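Local structure of stage II sporulation protein Q (Bacillus subtilis, 3TUF) at residues T60-A63 / K64-E68. The protein takes part in forespore engulfment and forms, with SpoIIIAH, an intercellular channel through which the mother cell triggers late gene expression in the forespore. Residues are numbered along the deposited sequence; the frame is centred on the assembly and turned at random.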
ATOM      1  N   THR A  60     -24.314  -3.179 -11.829  1.00 40.44           N
ATOM      2  CA  THR A  60     -23.852  -3.725 -10.545  1.00 48.91           C
ATOM      3  C   THR A  60     -24.991  -4.155  -9.597  1.00 50.31           C
ATOM      4  O   THR A  60     -24.773  -4.978  -8.675  1.00 50.68           O
ATOM      5  CB  THR A  60     -22.930  -2.722  -9.765  1.00 45.54           C
ATOM      6  OG1 THR A  60     -23.751  -1.918  -8.955  1.00 64.83           O
ATOM      7  CG2 THR A  60     -22.221  -1.765 -10.706  1.00 49.83           C
ATOM      8  N   ASP A  61     -26.178  -3.580  -9.803  1.00 47.03           N
ATOM      9  CA  ASP A  61     -27.332  -3.853  -8.962  1.00 45.86           C
ATOM     10  C   ASP A  61     -28.305  -4.871  -9.555  1.00 46.25           C
ATOM     11  O   ASP A  61     -29.429  -4.971  -9.101  1.00 54.02           O
ATOM     12  CB  ASP A  61     -28.063  -2.546  -8.667  1.00 56.48           C
ATOM     13  CG  ASP A  61     -28.611  -1.911  -9.899  1.00 63.89           C
ATOM     14  OD1 ASP A  61     -28.627  -2.538 -10.990  1.00 74.59           O
ATOM     15  OD2 ASP A  61     -29.037  -0.760  -9.783  1.00 76.67           O
ATOM     16  N   ALA A  62     -27.883  -5.607 -10.577  1.00 35.41           N
ATOM     17  CA  ALA A  62     -28.747  -6.609 -11.211  1.00 40.47           C
ATOM     18  C   ALA A  62     -28.602  -7.892 -10.439  1.00 39.54           C
ATOM     19  O   ALA A  62     -27.674  -8.038  -9.643  1.00 38.70           O
ATOM     20  CB  ALA A  62     -28.365  -6.812 -12.720  1.00 44.78           C
ATOM     21  N   ALA A  63     -29.511  -8.837 -10.640  1.00 34.05           N
ATOM     22  CA  ALA A  63     -29.382 -10.142  -9.942  1.00 40.29           C
ATOM     23  C   ALA A  63     -28.083 -10.789 -10.362  1.00 41.31           C
ATOM     24  O   ALA A  63     -27.547 -10.474 -11.441  1.00 41.89           O
ATOM     25  CB  ALA A  63     -30.554 -11.086 -10.305  1.00 33.54           C
ATOM     26  N   LYS A  64     -27.611 -11.710  -9.521  1.00 34.52           N
ATOM     27  CA  LYS A  64     -26.425 -12.488  -9.744  1.00 41.52           C
ATOM     28  C   LYS A  64     -26.304 -13.075 -11.161  1.00 41.93           C
ATOM     29  O   LYS A  64     -25.270 -12.899 -11.858  1.00 48.11           O
ATOM     30  CB  LYS A  64     -26.332 -13.608  -8.692  1.00 39.22           C
ATOM     31  CG  LYS A  64     -24.951 -14.284  -8.741  1.00 36.16           C
ATOM     32  CD  LYS A  64     -24.772 -15.356  -7.707  1.00 44.94           C
ATOM     33  CE  LYS A  64     -24.971 -16.694  -8.353  1.00 47.01           C
ATOM     34  NZ  LYS A  64     -24.153 -17.615  -7.554  1.00 48.28           N
ATOM     35  N   GLU A  65     -27.369 -13.745 -11.573  1.00 40.71           N
ATOM     36  CA  GLU A  65     -27.518 -14.328 -12.902  1.00 42.61           C
ATOM     37  C   GLU A  65     -27.298 -13.344 -14.033  1.00 46.07           C
ATOM     38  O   GLU A  65     -26.623 -13.661 -15.007  1.00 50.84           O
ATOM     39  CB  GLU A  65     -28.913 -14.944 -13.037  1.00 53.49           C
ATOM     40  CG  GLU A  65     -28.898 -16.362 -13.569  1.00 71.81           C
ATOM     41  CD  GLU A  65     -28.177 -17.320 -12.637  1.00 85.89           C
ATOM     42  OE1 GLU A  65     -27.180 -16.915 -11.984  1.00 84.57           O
ATOM     43  OE2 GLU A  65     -28.615 -18.489 -12.557  1.00 95.41           O
ATOM     44  N   GLU A  66     -27.853 -12.153 -13.894  1.00 40.37           N
ATOM     45  CA  GLU A  66     -27.720 -11.139 -14.929  1.00 42.49           C
ATOM     46  C   GLU A  66     -26.355 -10.523 -14.946  1.00 49.19           C
ATOM     47  O   GLU A  66     -25.899 -10.100 -15.994  1.00 57.07           O
ATOM     48  CB  GLU A  66     -28.692 -10.014 -14.675  1.00 42.50           C
ATOM     49  CG  GLU A  66     -30.062 -10.455 -14.262  1.00 71.96           C
ATOM     50  CD  GLU A  66     -31.057 -10.045 -15.296  1.00 86.24           C
ATOM     51  OE1 GLU A  66     -30.671 -10.063 -16.516  1.00 76.00           O
ATOM     52  OE2 GLU A  66     -32.199  -9.677 -14.881  1.00 89.93           O
ATOM     53  N   LYS A  67     -25.724 -10.419 -13.776  1.00 50.87           N
ATOM     54  CA  LYS A  67     -24.321  -9.975 -13.724  1.00 36.41           C
ATOM     55  C   LYS A  67     -23.435 -11.006 -14.380  1.00 35.88           C
ATOM     56  O   LYS A  67     -22.578 -10.641 -15.182  1.00 37.85           O
ATOM     57  CB  LYS A  67     -23.906  -9.710 -12.315  1.00 42.11           C
ATOM     58  CG  LYS A  67     -24.508  -8.427 -11.882  1.00 38.21           C
ATOM     59  CD  LYS A  67     -23.892  -8.018 -10.533  1.00 38.81           C
ATOM     60  CE  LYS A  67     -24.370  -8.940  -9.407  1.00 35.65           C
ATOM     61  NZ  LYS A  67     -23.854  -8.366  -8.095  1.00 35.55           N
ATOM     62  N   GLU A  68     -23.678 -12.286 -14.067  1.00 40.57           N
ATOM     63  CA  GLU A  68     -22.895 -13.374 -14.640  1.00 40.50           C
ATOM     64  C   GLU A  68     -22.992 -13.397 -16.174  1.00 39.64           C
ATOM     65  O   GLU A  68     -22.030 -13.669 -16.911  1.00 53.38           O
ATOM     66  CB  GLU A  68     -23.385 -14.701 -14.078  1.00 34.08           C
ATOM     67  CG  GLU A  68     -22.538 -15.190 -12.936  1.00 49.50           C
ATOM     68  CD  GLU A  68     -23.250 -16.239 -12.205  1.00 49.79           C
ATOM     69  OE1 GLU A  68     -24.463 -16.039 -12.053  1.00 64.50           O
ATOM     70  OE2 GLU A  68     -22.664 -17.250 -11.797  1.00 59.19           O
TER
HETATM   71  O   HOH W   1     -26.246  -6.839  -7.642  1.00 47.64           O
HETATM   72  O   HOH W   2     -31.738  -7.554 -12.787  1.00 64.59           O
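Ala63 O starts the short helix by accepting Lys67 N at 3.0 Å, an i to i+4 bond lying nearly along the C=O axis (162° at the oxygen), while Glu66 N adds a weak second bond to the same oxygen. Ala63 is thus the N-cap residue, but its methyl side chain offers no polar capping group. Two waters join loop and helix. One donates to both Thr60 O and Ala62 O (2.6 and 2.7 Å) and accepts from Lys67 NZ at 2.9 Å; the other donates to Glu66 OE2 and weakly accepts from Ala63 N. Direct packing is sparse: Ala62 CB rests 3.8 Å from Glu66 CB. The Lys67 chain lies against the carbonyl oxygens of Thr60 and Ala62, with CE 3.4 Å from Ala62 O. A bend at chi3 (-70°) turns NZ toward the bridging water. NZ also forms a salt bridge with Asp177 of the SpoIIIAH chain, so replacing Lys67 with an alanine would probably leave that carboxylate without its mate and the water without a donor. Loop 60-63, following strand 51-55, leads into helix 64-69 just ahead of hairpin 71-80, at a surface corner of the chain where SpoIIIAH packs against Lys64, Lys67 and Glu68.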